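Local coordinates for protein YghZ aldo-keto reductase (Escherichia coli, PDB 3N6Q) that probably reduces aldehydes or ketones with NADPH, as a member of the TIM-barrel aldo-keto reductase family, at residues G301-R304 with A305-E309; A221-P224 with L225-L229; K125-L129 with E130-I134; E180-E184 with W185-L189; S206-L209 with D210-N214. All blocks are in the same frame, centred on the assembly; numbering follows the deposited sequence.

Contact 1: G301-R304 with A305-E309; sequences GASR and AEQLE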
loop_
_atom_site.group_PDB
_atom_site.type_symbol
_atom_site.label_atom_id
_atom_site.label_comp_id
_atom_site.label_asym_id
_atom_site.label_seq_id
_atom_site.Cartn_x
_atom_site.Cartn_y
_atom_site.Cartn_z
ATOM N N GLY B 301 -10.687 14.025 32.601
ATOM C CA GLY B 301 -9.356 14.634 32.583
ATOM C C GLY B 301 -8.738 14.746 33.953
ATOM O O GLY B 301 -8.603 15.861 34.480
ATOM N N ALA B 302 -8.358 13.620 34.531
ATOM C CA ALA B 302 -7.938 13.552 35.940
ATOM C C ALA B 302 -6.610 14.183 36.219
ATOM O O ALA B 302 -5.658 13.999 35.464
ATOM C CB ALA B 302 -7.922 12.100 36.427
ATOM N N SER B 303 -6.522 14.905 37.330
ATOM C CA SER B 303 -5.271 15.466 37.811
ATOM C C SER B 303 -4.628 14.666 38.943
ATOM O O SER B 303 -3.520 14.994 39.383
ATOM C CB SER B 303 -5.495 16.906 38.282
ATOM O OG SER B 303 -6.575 16.945 39.203
ATOM N N ARG B 304 -5.333 13.664 39.467
ATOM C CA ARG B 304 -4.732 12.775 40.482
ATOM C C ARG B 304 -5.419 11.441 40.497
ATOM O O ARG B 304 -6.576 11.346 40.104
ATOM C CB ARG B 304 -4.838 13.396 41.873
ATOM C CG ARG B 304 -6.229 13.828 42.220
ATOM C CD ARG B 304 -6.183 14.868 43.359
ATOM N NE ARG B 304 -5.910 14.192 44.618
ATOM C CZ ARG B 304 -6.806 13.985 45.582
ATOM N NH1 ARG B 304 -8.034 14.481 45.478
ATOM N NH2 ARG B 304 -6.462 13.300 46.669
ATOM N N ALA B 305 -4.748 10.421 41.027
ATOM C CA ALA B 305 -5.291 9.049 40.991
ATOM C C ALA B 305 -6.672 8.967 41.630
ATOM O O ALA B 305 -7.566 8.318 41.099
ATOM C CB ALA B 305 -4.337 8.068 41.661
ATOM N N GLU B 306 -6.865 9.681 42.742
ATOM C CA GLU B 306 -8.090 9.570 43.544
ATOM C C GLU B 306 -9.316 9.972 42.746
ATOM O O GLU B 306 -10.420 9.470 42.993
ATOM C CB GLU B 306 -8.016 10.505 44.768
ATOM C CG GLU B 306 -7.057 10.056 45.864
ATOM C CD GLU B 306 -5.573 10.175 45.487
ATOM O OE1 GLU B 306 -5.203 10.957 44.564
ATOM O OE2 GLU B 306 -4.765 9.427 46.102
ATOM N N GLN B 307 -9.144 10.970 41.875
ATOM C CA GLN B 307 -10.254 11.444 41.084
ATOM C C GLN B 307 -10.811 10.318 40.241
ATOM O O GLN B 307 -12.032 10.217 40.084
ATOM C CB GLN B 307 -9.882 12.617 40.156
ATOM C CG GLN B 307 -11.165 13.141 39.470
ATOM C CD GLN B 307 -10.942 14.202 38.384
ATOM O OE1 GLN B 307 -9.933 14.912 38.395
ATOM N NE2 GLN B 307 -11.943 14.365 37.482
ATOM N N LEU B 308 -9.926 9.466 39.699
ATOM C CA LEU B 308 -10.376 8.356 38.863
ATOM C C LEU B 308 -11.186 7.374 39.705
ATOM O O LEU B 308 -12.252 6.944 39.290
ATOM C CB LEU B 308 -9.209 7.623 38.201
ATOM C CG LEU B 308 -8.431 8.497 37.202
ATOM C CD1 LEU B 308 -7.182 7.701 36.745
ATOM C CD2 LEU B 308 -9.381 8.813 36.005
ATOM N N GLU B 309 -10.674 7.034 40.891
ATOM C CA GLU B 309 -11.401 6.123 41.775
ATOM C C GLU B 309 -12.824 6.676 42.031
ATOM O O GLU B 309 -13.787 5.955 41.971
ATOM C CB GLU B 309 -10.622 5.898 43.080
ATOM C CG GLU B 309 -9.188 5.389 42.831
ATOM C CD GLU B 309 -8.354 5.124 44.121
ATOM O OE1 GLU B 309 -7.922 3.963 44.302
ATOM O OE2 GLU B 309 -8.107 6.058 44.936
#

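Contact 2: A221-P224 with L225-L229; sequences AFTP and LAQGL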
loop_
_atom_site.group_PDB
_atom_site.type_symbol
_atom_site.label_atom_id
_atom_site.label_comp_id
_atom_site.label_asym_id
_atom_site.label_seq_id
_atom_site.Cartn_x
_atom_site.Cartn_y
_atom_site.Cartn_z
ATOM N N ALA B 221 -17.848 11.702 24.912
ATOM C CA ALA B 221 -18.090 13.043 25.412
ATOM C C ALA B 221 -16.837 13.747 25.977
ATOM O O ALA B 221 -16.263 13.354 27.011
ATOM C CB ALA B 221 -19.240 13.018 26.521
ATOM N N PHE B 222 -16.493 14.894 25.373
ATOM C CA PHE B 222 -15.364 15.715 25.855
ATOM C C PHE B 222 -15.918 16.742 26.846
ATOM O O PHE B 222 -17.066 17.217 26.718
ATOM C CB PHE B 222 -14.766 16.439 24.628
ATOM C CG PHE B 222 -13.639 17.380 24.962
ATOM C CD1 PHE B 222 -12.389 16.877 25.319
ATOM C CD2 PHE B 222 -13.824 18.752 24.920
ATOM C CE1 PHE B 222 -11.329 17.729 25.646
ATOM C CE2 PHE B 222 -12.769 19.615 25.248
ATOM C CZ PHE B 222 -11.510 19.096 25.599
ATOM N N THR B 223 -15.141 17.050 27.892
ATOM C CA THR B 223 -15.548 17.951 29.013
ATOM C C THR B 223 -16.922 17.558 29.631
ATOM O O THR B 223 -17.794 18.408 29.785
ATOM C CB THR B 223 -15.618 19.455 28.715
ATOM O OG1 THR B 223 -16.443 19.736 27.562
ATOM C CG2 THR B 223 -14.173 20.025 28.505
ATOM N N PRO B 224 -17.071 16.288 29.954
ATOM C CA PRO B 224 -18.364 15.820 30.579
ATOM C C PRO B 224 -18.621 16.451 31.944
ATOM O O PRO B 224 -19.779 16.442 32.413
ATOM C CB PRO B 224 -18.161 14.301 30.707
ATOM C CG PRO B 224 -16.577 14.154 30.969
ATOM C CD PRO B 224 -16.002 15.250 30.001
ATOM N N LEU B 225 -17.575 17.013 32.572
ATOM C CA LEU B 225 -17.734 17.780 33.827
ATOM C C LEU B 225 -17.734 19.287 33.665
ATOM O O LEU B 225 -17.752 20.015 34.680
ATOM C CB LEU B 225 -16.716 17.333 34.889
ATOM C CG LEU B 225 -16.745 15.847 35.271
ATOM C CD1 LEU B 225 -15.706 15.602 36.343
ATOM C CD2 LEU B 225 -18.162 15.445 35.822
ATOM N N ALA B 226 -17.899 19.754 32.416
ATOM C CA ALA B 226 -18.049 21.218 32.118
ATOM C C ALA B 226 -16.946 22.026 32.776
ATOM O O ALA B 226 -17.192 23.067 33.369
ATOM C CB ALA B 226 -19.457 21.735 32.473
ATOM N N GLN B 227 -15.721 21.484 32.698
ATOM C CA GLN B 227 -14.519 22.079 33.270
ATOM C C GLN B 227 -14.625 22.503 34.728
ATOM O O GLN B 227 -14.189 23.594 35.100
ATOM C CB GLN B 227 -14.072 23.259 32.406
ATOM C CG GLN B 227 -13.734 22.827 30.998
ATOM C CD GLN B 227 -13.288 24.006 30.145
ATOM O OE1 GLN B 227 -12.131 24.437 30.224
ATOM N NE2 GLN B 227 -14.215 24.553 29.355
ATOM N N GLY B 228 -15.248 21.662 35.547
ATOM C CA GLY B 228 -15.351 21.935 36.969
ATOM C C GLY B 228 -16.698 22.490 37.343
ATOM O O GLY B 228 -17.050 22.467 38.499
ATOM N N LEU B 229 -17.484 22.980 36.392
ATOM C CA LEU B 229 -18.805 23.481 36.795
ATOM C C LEU B 229 -19.662 22.350 37.396
ATOM O O LEU B 229 -20.502 22.589 38.248
ATOM C CB LEU B 229 -19.556 24.143 35.637
ATOM C CG LEU B 229 -18.941 25.471 35.192
ATOM C CD1 LEU B 229 -19.754 25.993 34.008
ATOM C CD2 LEU B 229 -19.003 26.445 36.343
#

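Contact 3: K125-L129 with E130-I134; sequences KRMGL and EYVDI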
loop_
_atom_site.group_PDB
_atom_site.type_symbol
_atom_site.label_atom_id
_atom_site.label_comp_id
_atom_site.label_asym_id
_atom_site.label_seq_id
_atom_site.Cartn_x
_atom_site.Cartn_y
_atom_site.Cartn_z
ATOM N N LYS B 125 6.107 9.604 16.146
ATOM C CA LYS B 125 7.502 9.764 16.653
ATOM C C LYS B 125 7.604 10.194 18.082
ATOM O O LYS B 125 8.379 9.590 18.849
ATOM C CB LYS B 125 8.274 10.750 15.748
ATOM C CG LYS B 125 9.727 10.976 16.191
ATOM C CD LYS B 125 10.401 11.885 15.147
ATOM C CE LYS B 125 11.925 11.864 15.214
ATOM N NZ LYS B 125 12.416 12.762 14.094
ATOM N N ARG B 126 6.806 11.175 18.500
ATOM C CA ARG B 126 6.760 11.587 19.899
ATOM C C ARG B 126 6.366 10.444 20.842
ATOM O O ARG B 126 6.918 10.327 21.950
ATOM C CB ARG B 126 5.866 12.817 20.101
ATOM C CG ARG B 126 6.516 14.186 19.640
ATOM C CD ARG B 126 5.686 15.386 20.059
ATOM N NE ARG B 126 4.398 15.384 19.356
ATOM C CZ ARG B 126 4.162 16.044 18.223
ATOM N NH1 ARG B 126 5.146 16.746 17.607
ATOM N NH2 ARG B 126 2.964 15.895 17.621
ATOM N N MET B 127 5.363 9.665 20.456
ATOM C CA MET B 127 4.797 8.639 21.363
ATOM C C MET B 127 5.597 7.343 21.237
ATOM O O MET B 127 5.430 6.415 22.019
ATOM C CB MET B 127 3.296 8.366 20.978
ATOM C CG MET B 127 2.458 9.523 21.422
ATOM S SD MET B 127 0.667 9.135 21.398
ATOM C CE MET B 127 0.341 9.344 19.628
ATOM N N GLY B 128 6.450 7.245 20.213
ATOM C CA GLY B 128 7.189 5.994 19.994
ATOM C C GLY B 128 6.322 4.833 19.559
ATOM O O GLY B 128 6.596 3.671 19.921
ATOM N N LEU B 129 5.285 5.100 18.752
ATOM C CA LEU B 129 4.336 4.086 18.332
ATOM C C LEU B 129 4.439 3.844 16.843
ATOM O O LEU B 129 4.708 4.783 16.062
ATOM C CB LEU B 129 2.905 4.613 18.601
ATOM C CG LEU B 129 2.485 4.748 20.054
ATOM C CD1 LEU B 129 1.036 5.299 20.075
ATOM C CD2 LEU B 129 2.530 3.345 20.653
ATOM N N GLU B 130 4.183 2.620 16.412
ATOM C CA GLU B 130 4.042 2.300 14.985
ATOM C C GLU B 130 2.747 2.872 14.434
ATOM O O GLU B 130 2.669 3.221 13.245
ATOM C CB GLU B 130 3.919 0.785 14.764
ATOM C CG GLU B 130 5.181 -0.054 14.758
ATOM C CD GLU B 130 4.811 -1.541 14.850
ATOM O OE1 GLU B 130 4.264 -2.079 13.855
ATOM O OE2 GLU B 130 4.926 -2.122 15.956
ATOM N N TYR B 131 1.694 2.862 15.267
ATOM C CA TYR B 131 0.396 3.369 14.821
ATOM C C TYR B 131 -0.412 3.808 16.065
ATOM O O TYR B 131 -0.153 3.372 17.180
ATOM C CB TYR B 131 -0.419 2.308 14.003
ATOM C CG TYR B 131 -0.655 0.945 14.712
ATOM C CD1 TYR B 131 -1.682 0.805 15.653
ATOM C CD2 TYR B 131 0.216 -0.139 14.507
ATOM C CE1 TYR B 131 -1.809 -0.414 16.411
ATOM C CE2 TYR B 131 0.045 -1.383 15.171
ATOM C CZ TYR B 131 -1.006 -1.500 16.089
ATOM O OH TYR B 131 -1.190 -2.663 16.763
ATOM N N VAL B 132 -1.439 4.609 15.832
ATOM C CA VAL B 132 -2.401 4.928 16.901
ATOM C C VAL B 132 -3.655 4.101 16.626
ATOM O O VAL B 132 -3.897 3.685 15.495
ATOM C CB VAL B 132 -2.817 6.441 16.896
ATOM C CG1 VAL B 132 -1.670 7.308 17.472
ATOM C CG2 VAL B 132 -3.397 6.930 15.491
ATOM N N ASP B 133 -4.445 3.830 17.650
ATOM C CA ASP B 133 -5.697 3.075 17.369
ATOM C C ASP B 133 -6.753 3.970 16.711
ATOM O O ASP B 133 -7.496 3.523 15.835
ATOM C CB ASP B 133 -6.199 2.568 18.717
ATOM C CG ASP B 133 -5.175 1.655 19.351
ATOM O OD1 ASP B 133 -5.153 0.471 18.964
ATOM O OD2 ASP B 133 -4.349 2.106 20.164
ATOM N N ILE B 134 -6.783 5.241 17.094
ATOM C CA ILE B 134 -7.739 6.183 16.449
ATOM C C ILE B 134 -7.040 7.477 16.093
ATOM O O ILE B 134 -6.339 8.034 16.928
ATOM C CB ILE B 134 -8.953 6.550 17.370
ATOM C CG1 ILE B 134 -9.526 5.247 18.004
ATOM C CG2 ILE B 134 -10.002 7.273 16.543
ATOM C CD1 ILE B 134 -10.628 5.499 19.067
#

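Contact 4: E180-E184 with W185-L189; sequences ELLRE and WKIPL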
loop_
_atom_site.group_PDB
_atom_site.type_symbol
_atom_site.label_atom_id
_atom_site.label_comp_id
_atom_site.label_asym_id
_atom_site.label_seq_id
_atom_site.Cartn_x
_atom_site.Cartn_y
_atom_site.Cartn_z
ATOM N N GLU B 180 -19.932 9.630 4.397
ATOM C CA GLU B 180 -20.086 9.228 2.992
ATOM C C GLU B 180 -18.706 9.224 2.304
ATOM O O GLU B 180 -18.417 8.336 1.460
ATOM C CB GLU B 180 -21.044 10.206 2.262
ATOM C CG GLU B 180 -22.479 10.119 2.877
ATOM C CD GLU B 180 -23.454 11.267 2.490
ATOM O OE1 GLU B 180 -23.036 12.293 1.894
ATOM O OE2 GLU B 180 -24.643 11.193 2.913
ATOM N N LEU B 181 -17.911 10.253 2.600
ATOM C CA LEU B 181 -16.572 10.374 1.962
ATOM C C LEU B 181 -15.666 9.215 2.360
ATOM O O LEU B 181 -15.098 8.525 1.492
ATOM C CB LEU B 181 -15.923 11.737 2.263
ATOM C CG LEU B 181 -16.563 12.930 1.535
ATOM C CD1 LEU B 181 -15.937 14.196 2.082
ATOM C CD2 LEU B 181 -16.447 12.819 -0.037
ATOM N N LEU B 182 -15.647 8.877 3.643
ATOM C CA LEU B 182 -14.818 7.768 4.046
ATOM C C LEU B 182 -15.378 6.462 3.487
ATOM O O LEU B 182 -14.622 5.533 3.223
ATOM C CB LEU B 182 -14.722 7.712 5.565
ATOM C CG LEU B 182 -13.931 8.851 6.200
ATOM C CD1 LEU B 182 -14.286 8.909 7.698
ATOM C CD2 LEU B 182 -12.409 8.608 5.993
ATOM N N ARG B 183 -16.713 6.350 3.354
ATOM C CA ARG B 183 -17.251 5.109 2.765
ATOM C C ARG B 183 -16.767 4.892 1.318
ATOM O O ARG B 183 -16.634 3.747 0.859
ATOM C CB ARG B 183 -18.793 5.126 2.799
ATOM C CG ARG B 183 -19.432 3.963 2.034
ATOM C CD ARG B 183 -20.945 4.145 2.164
ATOM N NE ARG B 183 -21.303 4.028 3.579
ATOM C CZ ARG B 183 -22.006 4.906 4.294
ATOM N NH1 ARG B 183 -22.507 6.024 3.734
ATOM N NH2 ARG B 183 -22.203 4.638 5.591
ATOM N N GLU B 184 -16.393 5.970 0.610
ATOM C CA GLU B 184 -15.846 5.753 -0.747
ATOM C C GLU B 184 -14.524 4.999 -0.713
ATOM O O GLU B 184 -14.103 4.436 -1.740
ATOM C CB GLU B 184 -15.700 7.075 -1.517
ATOM C CG GLU B 184 -17.044 7.818 -1.701
ATOM C CD GLU B 184 -16.880 9.236 -2.257
ATOM O OE1 GLU B 184 -15.727 9.629 -2.576
ATOM O OE2 GLU B 184 -17.897 9.974 -2.355
ATOM N N TRP B 185 -13.829 5.072 0.443
ATOM C CA TRP B 185 -12.563 4.359 0.677
ATOM C C TRP B 185 -12.792 3.042 1.421
ATOM O O TRP B 185 -11.837 2.349 1.808
ATOM C CB TRP B 185 -11.663 5.258 1.527
ATOM C CG TRP B 185 -11.203 6.529 0.844
ATOM C CD1 TRP B 185 -11.622 7.807 1.089
ATOM C CD2 TRP B 185 -10.123 6.629 -0.084
ATOM N NE1 TRP B 185 -10.928 8.687 0.292
ATOM C CE2 TRP B 185 -9.992 7.977 -0.429
ATOM C CE3 TRP B 185 -9.309 5.683 -0.700
ATOM C CZ2 TRP B 185 -9.021 8.426 -1.322
ATOM C CZ3 TRP B 185 -8.369 6.122 -1.643
ATOM C CH2 TRP B 185 -8.243 7.474 -1.945
ATOM N N LYS B 186 -14.069 2.673 1.558
ATOM C CA LYS B 186 -14.485 1.525 2.344
ATOM C C LYS B 186 -13.996 1.582 3.792
ATOM O O LYS B 186 -13.604 0.551 4.373
ATOM C CB LYS B 186 -14.050 0.225 1.666
ATOM C CG LYS B 186 -14.726 0.033 0.259
ATOM C CD LYS B 186 -14.173 -1.221 -0.488
ATOM C CE LYS B 186 -14.712 -2.475 0.153
ATOM N NZ LYS B 186 -16.203 -2.440 0.221
ATOM N N ILE B 187 -14.030 2.775 4.380
ATOM C CA ILE B 187 -13.647 2.933 5.765
ATOM C C ILE B 187 -14.861 3.517 6.511
ATOM O O ILE B 187 -15.424 4.526 6.070
ATOM C CB ILE B 187 -12.469 3.945 5.847
ATOM C CG1 ILE B 187 -11.235 3.292 5.201
ATOM C CG2 ILE B 187 -12.204 4.356 7.339
ATOM C CD1 ILE B 187 -10.102 4.286 5.030
ATOM N N PRO B 188 -15.292 2.861 7.607
ATOM C CA PRO B 188 -16.370 3.482 8.402
ATOM C C PRO B 188 -15.820 4.518 9.344
ATOM O O PRO B 188 -14.788 4.260 9.993
ATOM C CB PRO B 188 -16.951 2.303 9.229
ATOM C CG PRO B 188 -15.829 1.246 9.329
ATOM C CD PRO B 188 -14.847 1.539 8.129
ATOM N N LEU B 189 -16.517 5.635 9.519
ATOM C CA LEU B 189 -16.140 6.589 10.569
ATOM C C LEU B 189 -16.350 5.888 11.913
ATOM O O LEU B 189 -17.487 5.461 12.195
ATOM C CB LEU B 189 -17.027 7.834 10.486
ATOM C CG LEU B 189 -16.739 8.845 11.611
ATOM C CD1 LEU B 189 -15.248 9.472 11.547
ATOM C CD2 LEU B 189 -17.743 10.033 11.505
#

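Contact 5: S206-L209 with D210-N214; sequences SGLL and DTLQN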
loop_
_atom_site.group_PDB
_atom_site.type_symbol
_atom_site.label_atom_id
_atom_site.label_comp_id
_atom_site.label_asym_id
_atom_site.label_seq_id
_atom_site.Cartn_x
_atom_site.Cartn_y
_atom_site.Cartn_z
ATOM N N SER B 206 -28.974 19.683 18.130
ATOM C CA SER B 206 -28.609 19.835 16.732
ATOM C C SER B 206 -29.092 18.741 15.824
ATOM O O SER B 206 -29.090 18.913 14.602
ATOM C CB SER B 206 -27.085 19.890 16.558
ATOM O OG SER B 206 -26.532 18.650 17.000
ATOM N N GLY B 207 -29.338 17.576 16.371
ATOM C CA GLY B 207 -29.512 16.424 15.515
ATOM C C GLY B 207 -28.285 15.527 15.429
ATOM O O GLY B 207 -28.321 14.483 14.751
ATOM N N LEU B 208 -27.162 15.944 16.028
ATOM C CA LEU B 208 -25.965 15.034 16.009
ATOM C C LEU B 208 -26.210 13.590 16.486
ATOM O O LEU B 208 -25.832 12.582 15.822
ATOM C CB LEU B 208 -24.761 15.635 16.761
ATOM C CG LEU B 208 -23.494 14.820 16.434
ATOM C CD1 LEU B 208 -23.078 14.884 14.920
ATOM C CD2 LEU B 208 -22.349 15.256 17.331
ATOM N N LEU B 209 -26.903 13.452 17.600
ATOM C CA LEU B 209 -27.121 12.104 18.098
ATOM C C LEU B 209 -27.953 11.240 17.096
ATOM O O LEU B 209 -27.665 10.072 16.948
ATOM C CB LEU B 209 -27.682 12.090 19.548
ATOM C CG LEU B 209 -26.670 12.378 20.709
ATOM C CD1 LEU B 209 -27.180 11.915 22.058
ATOM C CD2 LEU B 209 -25.295 11.720 20.491
ATOM N N ASP B 210 -28.822 11.856 16.304
ATOM C CA ASP B 210 -29.582 11.126 15.252
ATOM C C ASP B 210 -28.538 10.678 14.187
ATOM O O ASP B 210 -28.572 9.555 13.718
ATOM C CB ASP B 210 -30.615 12.051 14.507
ATOM C CG ASP B 210 -31.758 12.593 15.411
ATOM O OD1 ASP B 210 -32.224 11.784 16.212
ATOM O OD2 ASP B 210 -32.181 13.823 15.303
ATOM N N THR B 211 -27.711 11.617 13.717
ATOM C CA THR B 211 -26.695 11.334 12.668
ATOM C C THR B 211 -25.782 10.161 13.120
ATOM O O THR B 211 -25.541 9.208 12.353
ATOM C CB THR B 211 -25.887 12.601 12.352
ATOM O OG1 THR B 211 -26.796 13.633 11.938
ATOM C CG2 THR B 211 -24.910 12.359 11.172
ATOM N N LEU B 212 -25.329 10.187 14.366
ATOM C CA LEU B 212 -24.375 9.156 14.852
ATOM C C LEU B 212 -25.064 7.791 14.884
ATOM O O LEU B 212 -24.567 6.783 14.349
ATOM C CB LEU B 212 -23.795 9.520 16.244
ATOM C CG LEU B 212 -23.030 10.863 16.304
ATOM C CD1 LEU B 212 -22.362 10.984 17.674
ATOM C CD2 LEU B 212 -21.932 10.919 15.129
ATOM N N GLN B 213 -26.279 7.757 15.433
ATOM C CA GLN B 213 -27.022 6.491 15.428
ATOM C C GLN B 213 -27.313 5.939 14.030
ATOM O O GLN B 213 -27.134 4.737 13.804
ATOM C CB GLN B 213 -28.361 6.622 16.182
ATOM C CG GLN B 213 -29.053 5.243 16.428
ATOM C CD GLN B 213 -30.249 5.371 17.365
ATOM O OE1 GLN B 213 -30.323 4.672 18.388
ATOM N NE2 GLN B 213 -31.115 6.359 17.097
ATOM N N ASN B 214 -27.796 6.779 13.127
ATOM C CA ASN B 214 -28.144 6.363 11.767
ATOM C C ASN B 214 -26.950 5.776 11.025
ATOM O O ASN B 214 -27.104 4.975 10.100
ATOM C CB ASN B 214 -28.742 7.543 10.979
ATOM C CG ASN B 214 -30.156 7.930 11.483
ATOM O OD1 ASN B 214 -30.756 7.210 12.282
ATOM N ND2 ASN B 214 -30.604 9.121 11.126
HETATM O O HOH W 1 -29.446 15.281 12.326
#

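Contact 1: G301-R304 with A305-E309
E306 OE1 meets the guanidinium of R304 at two nitrogens, in a salt bridge to NE at 3.3 Å and close by NH2 at 3.4 Å. The pair lies where the loop after TIM-barrel strand 297-300 enters helix 305-312. In aldo-keto reductases this region typically receives the adenosine phosphate of NADPH; no cofactor is bound here. The two side chains cross at about a right angle, yet their flat ends are only 18° apart. E306 bends at chi2 (71°), which folds the carboxylate back toward the arginine. E306 CB lies over one guanidinium face, offset toward its rim.

Across the turn, Q307 N gives R304 O a weak hydrogen bond of 3.1 Å. Q307 runs the other way, back along the loop. Its CG is anti to the backbone N (chi1 -174°), at the start of an extended chain that carries OE1 to 3.4 Å from A302 CA. Its NE2 bonds N311 one helical turn on. Shortened to an alanine, Q307 would probably leave N311 OD1 without this donor and open a gap beside A302.

On the buried side, L308 also packs on L30 of strand 24-31 and I48 of helix 42-54. There its CD2 rests 3.6 Å from A302 CB.

Contact 2: A221-P224 with L225-L229
A type I beta turn from T223 to A226 starts the loop that follows strand 218-221, at the C-terminal end of the TIM barrel. Loops at this end form the active-site face in aldo-keto reductases. This one probably lies along the cofactor cleft, as in relatives. The turn is closed by A226 N, which donates to T223 O at 3.0 Å. The bond is fairly straight at the hydrogen (159°), but the donor sits above the carbonyl plane. N197 ND2 gives the same oxygen a second bond.

P224 and L225 fill the two corners of the turn. P224 has no N-H to donate. Its ring packs on V298 and I300 of the next strand, while both P224 and L225 reach helix 281-289 at L286. Past the turn the backbone changes hand at A226 and Q227, both with positive phi. There G228 N bonds L225 O at 3.1 Å, and L229 N bonds A226 O at 3.0 Å.

T223 has left-handed backbone angles, with phi at 51°. Its OG1 stands between the backbone N and the carbonyl carbon and donates to F222 O at 2.7 Å, from above the carbonyl plane. That bond probably favours this rotation of the side chain. The methyl CG2 is left to meet Q227 CG, 3.8 Å away, the two side chains slanting past each other.

The threonine thus serves two roles. Its hydroxyl is spent on the backbone behind it, and toward Q227 it offers an apolar surface.

Contact 3: K125-L129 with E130-I134
M127 and V132 touch across the bend that joins helix 113-127 to strand 132-137, the second half of a beta-alpha-beta unit of the TIM barrel. Such helix-to-strand links lie at the N-terminal end of the barrel, away from the catalytic face.

Apolar packing makes most of the contact. The end methyl of M127, CE, meets V132 CG1 at 3.6 Å, with the two side chains crossing at about a right angle. The thioether chain is bent at chi3 (-80°), which turns CE toward the strand. L129 CD1 approaches the same valine methyl from the turn, less closely, at 4.3 Å. V132 CG1 is therefore met by both residues. F77 and L81 of helix 72-84 pack on M127 and L129 respectively.

Backbone bonds end the helix rather than tie the two segments together. G128, with a positive phi of 68°, is the C-prime residue of a Schellman motif. Its N gives K125 O a weak bond of 3.3 Å, and L129 N reaches back to the carbonyl of L124. Glycine takes this phi readily.

Beyond the contact, buried D133 forms salt bridges with R89 of its own chain and with K114 of the second subunit. Y131 packs on D121 of that subunit. The loop is thus also part of the subunit interface.

The carbonyl of Y131 accepts a hydrogen bond from R89 NH2. L129 lies against the same oxygen, with CB 3.6 Å and CD1 3.7 Å from Y131 O.

Contact 4: E180-E184 with W185-L189
L182 O takes two backbone hydrogen bonds, from W185 N at 2.9 Å and from I187 N at 3.0 Å. The donors come from opposite faces of the carbonyl plane. The bond from I187 is the straighter, 163° at its hydrogen against 140° for W185. Beside them K186 N bonds R183 O at 2.9 Å, which closes a type I turn from R183 to K186. Together the bonds from I187 and K186 make the Schellman motif that ends helix 172-183. K186 is its C-prime residue and has a positive phi of 56°, here without being glycine.

The side chains pack round this cap. W185 folds back along the last turn, with CD1 3.6 Å from L181 O. Its ring meets that carbonyl obliquely. L182 CB lies 3.3 Å from I187 O, and its CD1 meets L189 CD1 at 4.0 Å. L189 CB lies near the same methyl of L182.

Further out, the charged ends reach other chains. E184 forms a salt bridge with K186 of the third subunit, and that lysine also makes a cation-pi contact with W185. The chain's own K186 makes the matching pair of contacts with E184 and W185 of the second subunit. The cap is thus part of the assembly's interfaces.

Within its own chain, W185 packs on A154 and Q158 of helix 146-158. L182 and I187 lie on V165 of strand 162-168, and L189 rests on I167 of the same strand.

Contact 5: S206-L209 with D210-N214
L208 and L212 meet at an angle one turn apart on helix 208-214 of the TIM barrel, with their CG atoms 4.0 Å apart. L208 is turned with CG anti to its own N (chi1 -167°), which swings its end along the helix toward L212. L209 meets L212 as well, with CD2 4.1 Å from L212 CD1. That CD1 touches both leucines, and L212 CD2 lies against L208 CD1. L208 and L212 both pack on T175 of helix 172-183 and H192 of strand 191-193. With an alanine in place of L212, the branch that L208 and L209 pack on is gone, which is likely to open a gap beside them and leave H192 less well covered.

The backbone holds these leucines in step. L212 N bonds L208 O at 2.8 Å, nearly in line with the C=O bond. Q213 N bonds L209 O, tilted from the carbonyl plane.

G207 is at the N-cap, with phi near 101°, where a side chain would clash with the carbonyl before it. Just before it, S206 OG accepts from L208 N at 2.9 Å, an ST turn. The same hydroxyl bonds W202 O of helix 202-205.

G207 O accepts from T211 N in a straight bond (169°) and from D210 N in a weak one. A water donates to this oxygen at 2.8 Å and also hydrogen-bonds T211 OG1.

In the fold
All five contacts lie on one TIM barrel, within one chain. Contacts 1 and 2 follow neighbouring parallel strands and are the pair that touch: Q307 NE2 packs on L225 CD1 at 4.1 Å, with centres 14 Å apart. Both probably border the cofactor site, where no cofactor is bound in this structure. Contacts 3 and 4 end helices that lead into strands 132-137 and 191-193; their centres are 22 Å apart, and both reach other subunits. Contact 5 is nearest to contact 4, with centres 17 Å apart and nearest atoms about 6 Å. Contacts 1 and 4 lie across the chain's centre from each other, 37 Å between centres.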